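Local coordinates for protein phosphoserine aminotransferase (Bacillus circulans, PDB 2C0R) that catalyses the reversible, pyridoxal-phosphate-dependent transamination that makes phosphoserine from 3-phosphohydroxypyruvate in serine biosynthesis, and likewise phosphohydroxythreonine on the way to pyridoxine 5'-phosphate, at residues P16-R22 with W254-R258; Q281-Y286 with M354-K358; E320-L325 with A349-F353. The protein carries 1 engineered substitution. All blocks are in the same frame, centred on the assembly; numbering follows the deposited sequence.

Interaction 1 of 3, residues P16-R22 with W254-R258; sequences PLEVLER and WIEER
Pro16 and Trp254 form the apolar half of a mixed helix-helix contact, and a row of charged side chains forms the other half; together they join the start of helix 17-25 to the end of helix 242-257. The proline, at the N-cap position, lies on one face of the indole: its CB stands 3.5 Å from the centroid of the five-membered ring of Trp254 and 11° off the normal, a CH-pi contact. Pro16 CG reaches the ring fusion, 3.4 Å from Trp254 CD2. The opposite face is covered by Arg258 CG, so the indole is clamped between a pyrrolidine and an aliphatic arm. With CG anti to the backbone N (chi1 172°), the Trp254 ring lies against the proline and presents its N-H edge to Glu18. There Glu18 OE2, in the ring plane, takes a weak hydrogen bond from Trp254 NE1 (3.1 Å), the carboxylate plane standing perpendicular to the indole. The same OE2 pairs with Arg258 NH2 in a salt bridge so short (2.5 Å) that its exact length is doubtful. Next along, Arg22 NH2 meets Glu257 OE1 at 3.3 Å on the syn lone pair, somewhat tilted from the guanidinium plane, and Arg258 NH1 bonds weakly to that oxygen as well. Charges thus alternate from Arg22 through Glu257 and Arg258 to Glu18, which probably moderates repulsion between like groups. Beneath them, Val19 CG2 packs on Trp254 CB at 3.8 Å, and Val19 also touches Met247, about two turns earlier on helix 242-257. A proline-tryptophan CH-pi contact bordered by a four-residue salt-bridge network therefore ties the N-terminal helix to helix 242-257 within this class-V aminotransferase fold.

Interaction 2 of 3, residues Q281-Y286 with M354-K358; sequences QSGGFY and MEHFK
Met354 O is gripped by two donors, the hydroxyl of Tyr286 and the helical N-H of Lys358. The phenol bond is short, 2.6 Å from Tyr286 OH to Met354 O, and arrives in the carbonyl plane on a lone pair at a C=O...O angle of 113°. It ties helix 344-361 to the residue directly after the type I' turn Ser282-Phe285, which follows helix 260-280 and is steadied by Ser282 OG, bonded to Ile279 O and to Tyr286 N. The tyrosine ring is sandwiched: Phe285 CD2 sits over one face, while on the other Met354 CE lies 3.8 Å from the ring centroid of Tyr286, with the sulfur farther off in a Met-aromatic contact. A phenylalanine in place of Tyr286 would probably keep much of this sandwich but leave Met354 O with its helical partner alone and the loop without its short polar tie to the helix. Phe285 carries Lys358 CA over one face and sets its CZ 3.7 Å from Phe357 CD2. The lysine chain, bent at chi3 (75°), divides its ammonium between a weak bond to Gln281 O and a salt bridge, Lys358 NZ lying 2.7 Å from Glu355 OE2 and above the carboxylate plane.

Interaction 3 of 3, residues E320-L325 with A349-F353; sequences EGFVGL and ALVQF
Phe322 holds CG anti to its carbonyl carbon (chi1 -64°), whereas in Phe353 CG lies opposite the backbone N (chi1 174°); the first setting drives a ring end-on into helix 344-361, and the second leans the other ring along the helix in its C-terminal direction, so that the Phe322 ring lies against its CB end. The two rings are oblique, their planes at 43° and their centroids 5.5 Å apart, and Phe322 CE1 rests 3.7 Å from Phe353 CB. The far end of the Phe322 ring reaches the helix backbone itself: CZ comes edge-on to the carbonyl of Ala349, 3.5 Å from Ala349 O, and CE2 lies 3.5 Å from Leu350 CA. Below this wedge Leu325 and Leu350 lie alongside one another, running in contrary senses, and touch through their CD1 methyls at 3.7 Å. At the outer margin Glu320 lies roughly perpendicular across Phe353 and lays its CG, not its carboxylate, 4.1 Å from Phe353 CD1. The sharp reversal that delivers Phe322 is a Schellman motif with Gly321 at C-prime, closing helix 307-319; the chain then enters the short strand 322-323, paired in parallel with strand 6-7. Tyr6 also meets the Phe322 ring, and Phe313 packs edge-to-face on Phe353. Cohesion between the two segments is consequently a matter of shape and apolar burial, with the aromatic edge of Phe322 directed at a carbonyl already engaged by Phe353 N within the helix.

Interactions 2 and 3 share helix 344-361: residues 349-353 and 354-358 are consecutive on it, and their contact centres lie 14 Å apart. The chain between 286 and 354 includes all of interaction 3, so one helix receives both the turn after helix 260-280 and the strand after helix 307-319. Phe313 of the latter helix packs against Met354 and Phe357 in interaction 2 and Phe353 in interaction 3. Interaction 1 is separate, its centre 23 Å from that of interaction 3 and 33 Å from that of interaction 2. It is also nearest the cofactor site, with the Pro16 side chain about 11 Å from that of Gln196, whereas interactions 2 and 3 lie away from the annotated sites.

Interaction 1 of 3, residues P16-R22 with W254-R258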
ATOM      1  N   PRO A  16       6.941  14.961  10.773  1.00 15.71           N
ATOM      2  CA  PRO A  16       7.089  16.376  11.183  1.00 16.08           C
ATOM      3  C   PRO A  16       5.721  16.966  11.514  1.00 14.21           C
ATOM      4  O   PRO A  16       4.780  16.807  10.703  1.00 14.22           O
ATOM      5  CB  PRO A  16       7.668  17.023   9.929  1.00 19.88           C
ATOM      6  CG  PRO A  16       8.390  15.907   9.231  1.00 17.97           C
ATOM      7  CD  PRO A  16       7.423  14.746   9.414  1.00 15.60           C
ATOM      8  N   LEU A  17       5.588  17.608  12.664  1.00 13.57           N
ATOM      9  CA  LEU A  17       4.277  18.205  13.007  1.00 14.81           C
ATOM     10  C   LEU A  17       3.786  19.145  11.903  1.00 13.93           C
ATOM     11  O   LEU A  17       2.598  19.179  11.611  1.00 14.65           O
ATOM     12  CB  LEU A  17       4.374  18.985  14.306  1.00 15.59           C
ATOM     13  CG  LEU A  17       3.083  19.613  14.792  1.00 14.79           C
ATOM     14  CD1 LEU A  17       1.921  18.616  14.828  1.00 15.95           C
ATOM     15  CD2 LEU A  17       3.330  20.207  16.183  1.00 19.49           C
ATOM     16  N   GLU A  18       4.702  19.874  11.261  1.00 18.15           N
ATOM     17  CA  GLU A  18       4.320  20.829  10.207  1.00 18.39           C
ATOM     18  C   GLU A  18       3.698  20.093   9.018  1.00 15.47           C
ATOM     19  O   GLU A  18       2.760  20.552   8.344  1.00 17.72           O
ATOM     20  CB  GLU A  18       5.516  21.617   9.678  1.00 25.19           C
ATOM     21  CG  GLU A  18       6.823  20.850   9.723  1.00 34.93           C
ATOM     22  CD  GLU A  18       7.698  21.033  10.943  1.00 38.77           C
ATOM     23  OE1 GLU A  18       7.393  20.485  12.031  1.00 29.29           O
ATOM     24  OE2 GLU A  18       8.755  21.712  10.829  1.00 36.06           O
ATOM     25  N   VAL A  19       4.247  18.937   8.717  1.00 16.09           N
ATOM     26  CA  VAL A  19       3.697  18.152   7.609  1.00 15.49           C
ATOM     27  C   VAL A  19       2.303  17.664   7.960  1.00 13.02           C
ATOM     28  O   VAL A  19       1.406  17.719   7.116  1.00 13.86           O
ATOM     29  CB  VAL A  19       4.627  16.968   7.325  1.00 16.27           C
ATOM     30  CG1 VAL A  19       3.913  15.962   6.439  1.00 15.90           C
ATOM     31  CG2 VAL A  19       5.893  17.489   6.664  1.00 20.44           C
ATOM     32  N   LEU A  20       2.102  17.179   9.194  1.00 12.78           N
ATOM     33  CA  LEU A  20       0.783  16.743   9.608  1.00 12.13           C
ATOM     34  C   LEU A  20      -0.170  17.924   9.555  1.00 11.52           C
ATOM     35  O   LEU A  20      -1.285  17.782   9.123  1.00 12.37           O
ATOM     36  CB  LEU A  20       0.835  16.189  11.012  1.00 12.16           C
ATOM     37  CG  LEU A  20       1.631  14.901  11.200  1.00 13.76           C
ATOM     38  CD1 LEU A  20       1.733  14.574  12.676  1.00 14.54           C
ATOM     39  CD2 LEU A  20       0.960  13.756  10.462  1.00 14.93           C
ATOM     40  N   GLU A  21       0.264  19.092   9.993  1.00 12.28           N
ATOM     41  CA  GLU A  21      -0.627  20.255   9.981  1.00 12.27           C
ATOM     42  C   GLU A  21      -0.982  20.666   8.560  1.00 11.91           C
ATOM     43  O   GLU A  21      -2.126  21.054   8.267  1.00 12.98           O
ATOM     44  CB  GLU A  21       0.008  21.416  10.716  1.00 13.40           C
ATOM     45  CG  GLU A  21       0.146  21.130  12.223  1.00 16.92           C
ATOM     46  CD  GLU A  21       0.870  22.292  12.897  1.00 23.09           C
ATOM     47  OE1 GLU A  21       1.504  23.110  12.171  1.00 21.83           O
ATOM     48  OE2 GLU A  21       0.778  22.361  14.141  1.00 22.92           O
ATOM     49  N   ARG A  22      -0.025  20.619   7.654  1.00 13.90           N
ATOM     50  CA  ARG A  22      -0.269  20.980   6.252  1.00 15.08           C
ATOM     51  C   ARG A  22      -1.261  20.013   5.597  1.00 14.17           C
ATOM     52  O   ARG A  22      -2.202  20.413   4.894  1.00 14.20           O
ATOM     53  CB  ARG A  22       1.045  20.946   5.450  1.00 16.69           C
ATOM     54  CG  ARG A  22       1.928  22.168   5.587  1.00 33.30           C
ATOM     55  CD  ARG A  22       3.380  22.016   5.141  1.00 41.77           C
ATOM     56  NE  ARG A  22       4.313  22.821   5.930  1.00 46.63           N
ATOM     57  CZ  ARG A  22       5.602  22.545   6.104  1.00 47.76           C
ATOM     58  NH1 ARG A  22       6.081  21.445   5.512  1.00 51.54           N
ATOM     59  NH2 ARG A  22       6.443  23.302   6.833  1.00 39.22           N
ATOM     60  N   TRP A 254       9.832  19.061   3.460  1.00 11.93           N
ATOM     61  CA  TRP A 254      10.331  19.410   4.810  1.00 11.53           C
ATOM     62  C   TRP A 254      11.815  19.105   4.926  1.00 11.93           C
ATOM     63  O   TRP A 254      12.555  19.877   5.526  1.00 12.83           O
ATOM     64  CB  TRP A 254       9.463  18.644   5.806  1.00 12.94           C
ATOM     65  CG  TRP A 254       9.920  18.704   7.231  1.00 12.32           C
ATOM     66  CD1 TRP A 254       9.547  19.659   8.172  1.00 15.61           C
ATOM     67  CD2 TRP A 254      10.821  17.820   7.923  1.00 12.83           C
ATOM     68  NE1 TRP A 254      10.158  19.399   9.379  1.00 14.79           N
ATOM     69  CE2 TRP A 254      10.939  18.287   9.244  1.00 15.81           C
ATOM     70  CE3 TRP A 254      11.535  16.680   7.542  1.00 13.18           C
ATOM     71  CZ2 TRP A 254      11.749  17.640  10.179  1.00 15.26           C
ATOM     72  CZ3 TRP A 254      12.334  16.035   8.464  1.00 14.86           C
ATOM     73  CH2 TRP A 254      12.437  16.522   9.776  1.00 17.59           C
ATOM     74  N   ILE A 255      12.287  17.994   4.343  1.00 11.92           N
ATOM     75  CA  ILE A 255      13.738  17.718   4.457  1.00 13.31           C
ATOM     76  C   ILE A 255      14.514  18.837   3.801  1.00 12.22           C
ATOM     77  O   ILE A 255      15.550  19.299   4.311  1.00 12.44           O
ATOM     78  CB  ILE A 255      14.069  16.349   3.821  1.00 13.01           C
ATOM     79  CG1 ILE A 255      13.461  15.183   4.575  1.00 12.85           C
ATOM     80  CG2 ILE A 255      15.600  16.167   3.747  1.00 13.24           C
ATOM     81  CD1 ILE A 255      13.607  13.798   3.943  1.00 12.36           C
ATOM     82  N   GLU A 256      14.000  19.289   2.657  1.00 12.88           N
ATOM     83  CA  GLU A 256      14.704  20.385   1.966  1.00 17.12           C
ATOM     84  C   GLU A 256      14.722  21.592   2.886  1.00 15.25           C
ATOM     85  O   GLU A 256      15.738  22.291   3.011  1.00 18.94           O
ATOM     86  CB  GLU A 256      14.042  20.660   0.613  1.00 21.99           C
ATOM     87  CG  GLU A 256      14.571  21.863  -0.121  1.00 29.57           C
ATOM     88  CD  GLU A 256      15.889  21.724  -0.849  1.00 39.78           C
ATOM     89  OE1 GLU A 256      16.049  22.444  -1.870  1.00 60.23           O
ATOM     90  OE2 GLU A 256      16.783  20.944  -0.435  1.00 36.64           O
ATOM     91  N   GLU A 257      13.613  21.866   3.561  1.00 15.07           N
ATOM     92  CA  GLU A 257      13.545  23.045   4.424  1.00 18.67           C
ATOM     93  C   GLU A 257      14.468  22.960   5.626  1.00 18.67           C
ATOM     94  O   GLU A 257      14.788  23.981   6.239  1.00 23.23           O
ATOM     95  CB  GLU A 257      12.153  23.203   5.030  1.00 26.27           C
ATOM     96  CG  GLU A 257      11.053  23.602   4.092  1.00 31.52           C
ATOM     97  CD  GLU A 257       9.682  23.507   4.760  1.00 37.12           C
ATOM     98  OE1 GLU A 257       9.540  22.839   5.816  1.00 33.81           O
ATOM     99  OE2 GLU A 257       8.751  24.115   4.203  1.00 53.64           O
ATOM    100  N   ARG A 258      14.820  21.737   5.961  1.00 17.26           N
ATOM    101  CA  ARG A 258      15.631  21.460   7.122  1.00 18.05           C
ATOM    102  C   ARG A 258      17.112  21.517   6.743  1.00 15.51           C
ATOM    103  O   ARG A 258      17.948  21.191   7.571  1.00 18.22           O
ATOM    104  CB  ARG A 258      15.309  20.082   7.678  1.00 20.07           C
ATOM    105  CG  ARG A 258      13.976  19.878   8.361  1.00 24.35           C
ATOM    106  CD  ARG A 258      14.050  20.420   9.787  1.00 33.81           C
ATOM    107  NE  ARG A 258      12.918  21.221  10.140  1.00 43.31           N
ATOM    108  CZ  ARG A 258      11.931  21.832   9.524  1.00 52.64           C
ATOM    109  NH1 ARG A 258      11.729  21.848   8.210  1.00 52.82           N
ATOM    110  NH2 ARG A 258      11.073  22.485  10.315  1.00 71.87           N
TER

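Interaction 2 of 3, residues Q281-Y286 with M354-K358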
ATOM      1  N   GLN A 281      27.664   7.620  29.958  1.00 13.98           N
ATOM      2  CA  GLN A 281      27.936   8.251  31.241  1.00 16.34           C
ATOM      3  C   GLN A 281      26.784   7.847  32.154  1.00 15.11           C
ATOM      4  O   GLN A 281      25.937   8.600  32.622  1.00 19.00           O
ATOM      5  CB  GLN A 281      27.993   9.759  31.051  1.00 16.46           C
ATOM      6  CG  GLN A 281      29.076  10.281  30.123  1.00 25.72           C
ATOM      7  CD  GLN A 281      30.486  10.149  30.683  1.00 35.82           C
ATOM      8  OE1 GLN A 281      31.380   9.576  30.054  1.00 59.52           O
ATOM      9  NE2 GLN A 281      30.677  10.697  31.885  1.00 45.20           N
ATOM     10  N   SER A 282      26.656   6.560  32.417  1.00 14.99           N
ATOM     11  CA  SER A 282      25.507   6.069  33.171  1.00 15.98           C
ATOM     12  C   SER A 282      26.020   5.217  34.320  1.00 15.95           C
ATOM     13  O   SER A 282      25.229   4.645  35.066  1.00 17.22           O
ATOM     14  CB  SER A 282      24.568   5.254  32.301  1.00 15.94           C
ATOM     15  OG  SER A 282      25.167   3.998  31.955  1.00 16.24           O
ATOM     16  N   GLY A 283      27.334   5.130  34.514  1.00 15.02           N
ATOM     17  CA  GLY A 283      27.809   4.321  35.636  1.00 16.32           C
ATOM     18  C   GLY A 283      27.558   2.848  35.389  1.00 14.50           C
ATOM     19  O   GLY A 283      27.445   2.079  36.353  1.00 16.38           O
ATOM     20  N   GLY A 284      27.434   2.420  34.136  1.00 14.48           N
ATOM     21  CA  GLY A 284      27.157   1.023  33.800  1.00 15.55           C
ATOM     22  C   GLY A 284      25.686   0.704  33.929  1.00 15.39           C
ATOM     23  O   GLY A 284      25.263  -0.439  33.702  1.00 16.27           O
ATOM     24  N   PHE A 285      24.868   1.703  34.285  1.00 14.20           N
ATOM     25  CA  PHE A 285      23.438   1.396  34.465  1.00 14.97           C
ATOM     26  C   PHE A 285      22.715   1.138  33.147  1.00 16.03           C
ATOM     27  O   PHE A 285      21.791   0.332  33.090  1.00 16.62           O
ATOM     28  CB  PHE A 285      22.764   2.562  35.176  1.00 15.12           C
ATOM     29  CG  PHE A 285      21.311   2.311  35.551  1.00 16.17           C
ATOM     30  CD1 PHE A 285      20.942   1.657  36.718  1.00 20.50           C
ATOM     31  CD2 PHE A 285      20.288   2.726  34.701  1.00 14.42           C
ATOM     32  CE1 PHE A 285      19.615   1.413  37.051  1.00 18.07           C
ATOM     33  CE2 PHE A 285      18.973   2.502  35.051  1.00 16.31           C
ATOM     34  CZ  PHE A 285      18.598   1.867  36.211  1.00 17.85           C
ATOM     35  N   TYR A 286      23.131   1.845  32.108  1.00 14.84           N
ATOM     36  CA  TYR A 286      22.694   1.655  30.747  1.00 14.03           C
ATOM     37  C   TYR A 286      23.881   1.113  29.936  1.00 13.85           C
ATOM     38  O   TYR A 286      24.980   1.625  30.102  1.00 16.73           O
ATOM     39  CB  TYR A 286      22.202   2.933  30.051  1.00 15.92           C
ATOM     40  CG  TYR A 286      20.995   3.533  30.776  1.00 16.35           C
ATOM     41  CD1 TYR A 286      21.130   4.777  31.382  1.00 16.10           C
ATOM     42  CD2 TYR A 286      19.781   2.858  30.855  1.00 17.54           C
ATOM     43  CE1 TYR A 286      20.063   5.347  32.045  1.00 15.53           C
ATOM     44  CE2 TYR A 286      18.718   3.425  31.539  1.00 16.31           C
ATOM     45  CZ  TYR A 286      18.882   4.674  32.132  1.00 15.50           C
ATOM     46  OH  TYR A 286      17.858   5.276  32.822  1.00 16.25           O
ATOM     47  N   MET A 354      15.923   9.220  31.541  1.00 13.62           N
ATOM     48  CA  MET A 354      16.941   8.217  31.808  1.00 13.41           C
ATOM     49  C   MET A 354      17.784   8.580  33.016  1.00 14.59           C
ATOM     50  O   MET A 354      18.179   7.698  33.776  1.00 16.93           O
ATOM     51  CB  MET A 354      17.864   8.073  30.571  1.00 13.89           C
ATOM     52  CG  MET A 354      17.182   7.268  29.471  1.00 14.64           C
ATOM     53  SD  MET A 354      18.145   7.351  27.938  1.00 15.29           S
ATOM     54  CE  MET A 354      19.560   6.321  28.377  1.00 18.53           C
ATOM     55  N   GLU A 355      18.069   9.871  33.212  1.00 15.32           N
ATOM     56  CA  GLU A 355      18.840  10.288  34.389  1.00 16.59           C
ATOM     57  C   GLU A 355      18.052  10.039  35.664  1.00 16.53           C
ATOM     58  O   GLU A 355      18.579   9.505  36.632  1.00 19.75           O
ATOM     59  CB  GLU A 355      19.188  11.771  34.237  1.00 18.44           C
ATOM     60  CG  GLU A 355      19.933  12.262  35.469  1.00 19.60           C
ATOM     61  CD  GLU A 355      21.367  11.808  35.609  1.00 24.33           C
ATOM     62  OE1 GLU A 355      21.905  11.976  36.712  1.00 40.67           O
ATOM     63  OE2 GLU A 355      21.975  11.284  34.639  1.00 27.55           O
ATOM     64  N   HIS A 356      16.776  10.411  35.693  1.00 16.77           N
ATOM     65  CA  HIS A 356      15.903  10.132  36.826  1.00 17.70           C
ATOM     66  C   HIS A 356      15.805   8.635  37.136  1.00 17.91           C
ATOM     67  O   HIS A 356      15.882   8.214  38.312  1.00 17.69           O
ATOM     68  CB  HIS A 356      14.465  10.641  36.615  1.00 17.60           C
ATOM     69  CG  HIS A 356      13.490  10.139  37.650  1.00 26.83           C
ATOM     70  ND1 HIS A 356      13.516  10.530  38.980  1.00 30.24           N
ATOM     71  CD2 HIS A 356      12.449   9.273  37.575  1.00 28.71           C
ATOM     72  CE1 HIS A 356      12.570   9.947  39.681  1.00 29.42           C
ATOM     73  NE2 HIS A 356      11.896   9.173  38.837  1.00 30.01           N
ATOM     74  N   PHE A 357      15.600   7.826  36.111  1.00 16.84           N
ATOM     75  CA  PHE A 357      15.412   6.394  36.392  1.00 15.27           C
ATOM     76  C   PHE A 357      16.685   5.782  36.928  1.00 15.65           C
ATOM     77  O   PHE A 357      16.663   4.970  37.845  1.00 17.38           O
ATOM     78  CB  PHE A 357      14.916   5.726  35.093  1.00 16.47           C
ATOM     79  CG  PHE A 357      14.391   4.329  35.336  1.00 17.59           C
ATOM     80  CD1 PHE A 357      13.056   4.124  35.612  1.00 16.83           C
ATOM     81  CD2 PHE A 357      15.269   3.252  35.295  1.00 15.61           C
ATOM     82  CE1 PHE A 357      12.613   2.829  35.801  1.00 18.86           C
ATOM     83  CE2 PHE A 357      14.816   1.963  35.486  1.00 17.55           C
ATOM     84  CZ  PHE A 357      13.482   1.758  35.789  1.00 16.55           C
ATOM     85  N   LYS A 358      17.816   6.199  36.375  1.00 15.42           N
ATOM     86  CA  LYS A 358      19.109   5.736  36.914  1.00 15.13           C
ATOM     87  C   LYS A 358      19.364   6.075  38.351  1.00 16.61           C
ATOM     88  O   LYS A 358      19.820   5.266  39.161  1.00 20.08           O
ATOM     89  CB  LYS A 358      20.171   6.391  36.001  1.00 17.73           C
ATOM     90  CG  LYS A 358      21.612   6.154  36.477  1.00 17.48           C
ATOM     91  CD  LYS A 358      22.533   6.857  35.478  1.00 16.90           C
ATOM     92  CE  LYS A 358      22.545   8.367  35.640  1.00 16.90           C
ATOM     93  NZ  LYS A 358      23.449   8.977  34.620  1.00 18.32           N
TER

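Interaction 3 of 3, residues E320-L325 with A349-F353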
ATOM      1  N   GLU A 320       5.259   8.855  31.641  1.00 20.00           N
ATOM      2  CA  GLU A 320       5.775  10.212  31.404  1.00 19.81           C
ATOM      3  C   GLU A 320       5.654  10.627  29.937  1.00 19.48           C
ATOM      4  O   GLU A 320       6.284  11.625  29.552  1.00 23.02           O
ATOM      5  CB  GLU A 320       7.247  10.331  31.818  1.00 23.52           C
ATOM      6  CG  GLU A 320       7.526   9.856  33.248  1.00 33.44           C
ATOM      7  CD  GLU A 320       6.716  10.702  34.214  1.00 38.39           C
ATOM      8  OE1 GLU A 320       6.391  10.210  35.327  1.00 46.09           O
ATOM      9  OE2 GLU A 320       6.428  11.846  33.808  1.00 34.60           O
ATOM     10  N   GLY A 321       4.880   9.918  29.118  1.00 18.31           N
ATOM     11  CA  GLY A 321       4.584  10.398  27.763  1.00 18.16           C
ATOM     12  C   GLY A 321       5.446   9.827  26.664  1.00 17.53           C
ATOM     13  O   GLY A 321       5.330  10.192  25.496  1.00 20.46           O
ATOM     14  N   PHE A 322       6.342   8.899  26.991  1.00 15.38           N
ATOM     15  CA  PHE A 322       7.141   8.233  26.001  1.00 14.05           C
ATOM     16  C   PHE A 322       6.408   7.049  25.380  1.00 14.33           C
ATOM     17  O   PHE A 322       5.722   6.291  26.053  1.00 18.12           O
ATOM     18  CB  PHE A 322       8.460   7.698  26.640  1.00 13.67           C
ATOM     19  CG  PHE A 322       9.296   8.864  27.127  1.00 14.43           C
ATOM     20  CD1 PHE A 322       9.194   9.284  28.453  1.00 14.95           C
ATOM     21  CD2 PHE A 322      10.161   9.503  26.259  1.00 14.22           C
ATOM     22  CE1 PHE A 322       9.955  10.351  28.894  1.00 14.75           C
ATOM     23  CE2 PHE A 322      10.913  10.592  26.724  1.00 15.93           C
ATOM     24  CZ  PHE A 322      10.796  11.012  28.037  1.00 16.29           C
ATOM     25  N   VAL A 323       6.624   6.939  24.071  1.00 13.09           N
ATOM     26  CA  VAL A 323       6.018   5.863  23.305  1.00 13.00           C
ATOM     27  C   VAL A 323       7.089   5.098  22.561  1.00 12.34           C
ATOM     28  O   VAL A 323       7.964   5.721  21.910  1.00 13.57           O
ATOM     29  CB  VAL A 323       4.995   6.484  22.307  1.00 18.27           C
ATOM     30  CG1 VAL A 323       4.422   5.425  21.398  1.00 20.49           C
ATOM     31  CG2 VAL A 323       3.941   7.225  23.141  1.00 19.18           C
ATOM     32  N   GLY A 324       7.039   3.772  22.630  1.00 13.37           N
ATOM     33  CA  GLY A 324       7.833   2.923  21.713  1.00 15.45           C
ATOM     34  C   GLY A 324       9.223   2.564  22.148  1.00 13.80           C
ATOM     35  O   GLY A 324       9.981   2.006  21.328  1.00 15.62           O
ATOM     36  N   LEU A 325       9.638   2.795  23.392  1.00 12.64           N
ATOM     37  CA  LEU A 325      11.027   2.543  23.790  1.00 14.61           C
ATOM     38  C   LEU A 325      11.320   1.077  24.057  1.00 15.04           C
ATOM     39  O   LEU A 325      12.496   0.707  24.124  1.00 16.54           O
ATOM     40  CB  LEU A 325      11.377   3.352  25.063  1.00 13.90           C
ATOM     41  CG  LEU A 325      11.417   4.855  24.852  1.00 13.37           C
ATOM     42  CD1 LEU A 325      11.501   5.605  26.154  1.00 13.16           C
ATOM     43  CD2 LEU A 325      12.577   5.245  23.936  1.00 14.58           C
ATOM     44  N   ALA A 349      14.096  15.145  26.500  1.00 15.14           N
ATOM     45  CA  ALA A 349      13.205  14.574  27.506  1.00 14.47           C
ATOM     46  C   ALA A 349      13.594  13.162  27.859  1.00 13.46           C
ATOM     47  O   ALA A 349      13.611  12.782  29.034  1.00 14.62           O
ATOM     48  CB  ALA A 349      11.758  14.655  27.017  1.00 16.11           C
ATOM     49  N   LEU A 350      13.969  12.357  26.859  1.00 14.81           N
ATOM     50  CA  LEU A 350      14.363  10.987  27.126  1.00 14.07           C
ATOM     51  C   LEU A 350      15.583  10.920  28.034  1.00 15.02           C
ATOM     52  O   LEU A 350      15.653  10.134  29.007  1.00 15.43           O
ATOM     53  CB  LEU A 350      14.659  10.273  25.779  1.00 12.90           C
ATOM     54  CG  LEU A 350      15.256   8.870  25.964  1.00 13.53           C
ATOM     55  CD1 LEU A 350      14.324   7.967  26.737  1.00 15.41           C
ATOM     56  CD2 LEU A 350      15.640   8.291  24.590  1.00 15.14           C
ATOM     57  N   VAL A 351      16.576  11.762  27.758  1.00 13.49           N
ATOM     58  CA  VAL A 351      17.805  11.729  28.556  1.00 13.48           C
ATOM     59  C   VAL A 351      17.501  12.135  29.977  1.00 14.85           C
ATOM     60  O   VAL A 351      18.094  11.595  30.918  1.00 16.44           O
ATOM     61  CB  VAL A 351      18.853  12.655  27.895  1.00 19.53           C
ATOM     62  CG1 VAL A 351      19.965  13.031  28.866  1.00 21.68           C
ATOM     63  CG2 VAL A 351      19.368  11.956  26.629  1.00 17.32           C
ATOM     64  N   GLN A 352      16.594  13.098  30.158  1.00 15.42           N
ATOM     65  CA  GLN A 352      16.188  13.523  31.506  1.00 16.84           C
ATOM     66  C   GLN A 352      15.528  12.359  32.211  1.00 16.25           C
ATOM     67  O   GLN A 352      15.867  12.068  33.370  1.00 18.29           O
ATOM     68  CB  GLN A 352      15.254  14.718  31.419  1.00 23.71           C
ATOM     69  CG  GLN A 352      15.829  16.010  30.868  1.00 36.36           C
ATOM     70  CD  GLN A 352      14.855  17.156  30.705  1.00 47.27           C
ATOM     71  OE1 GLN A 352      15.155  18.105  29.963  1.00 57.60           O
ATOM     72  NE2 GLN A 352      13.701  17.122  31.368  1.00 61.11           N
ATOM     73  N   PHE A 353      14.605  11.695  31.514  1.00 15.84           N
ATOM     74  CA  PHE A 353      13.961  10.517  32.087  1.00 15.78           C
ATOM     75  C   PHE A 353      14.978   9.441  32.446  1.00 15.18           C
ATOM     76  O   PHE A 353      14.907   8.839  33.510  1.00 15.53           O
ATOM     77  CB  PHE A 353      12.907   9.978  31.115  1.00 15.56           C
ATOM     78  CG  PHE A 353      12.337   8.658  31.639  1.00 17.38           C
ATOM     79  CD1 PHE A 353      11.377   8.706  32.647  1.00 17.66           C
ATOM     80  CD2 PHE A 353      12.746   7.423  31.143  1.00 16.08           C
ATOM     81  CE1 PHE A 353      10.860   7.534  33.169  1.00 20.64           C
ATOM     82  CE2 PHE A 353      12.229   6.247  31.673  1.00 17.56           C
ATOM     83  CZ  PHE A 353      11.273   6.304  32.671  1.00 17.25           C
TER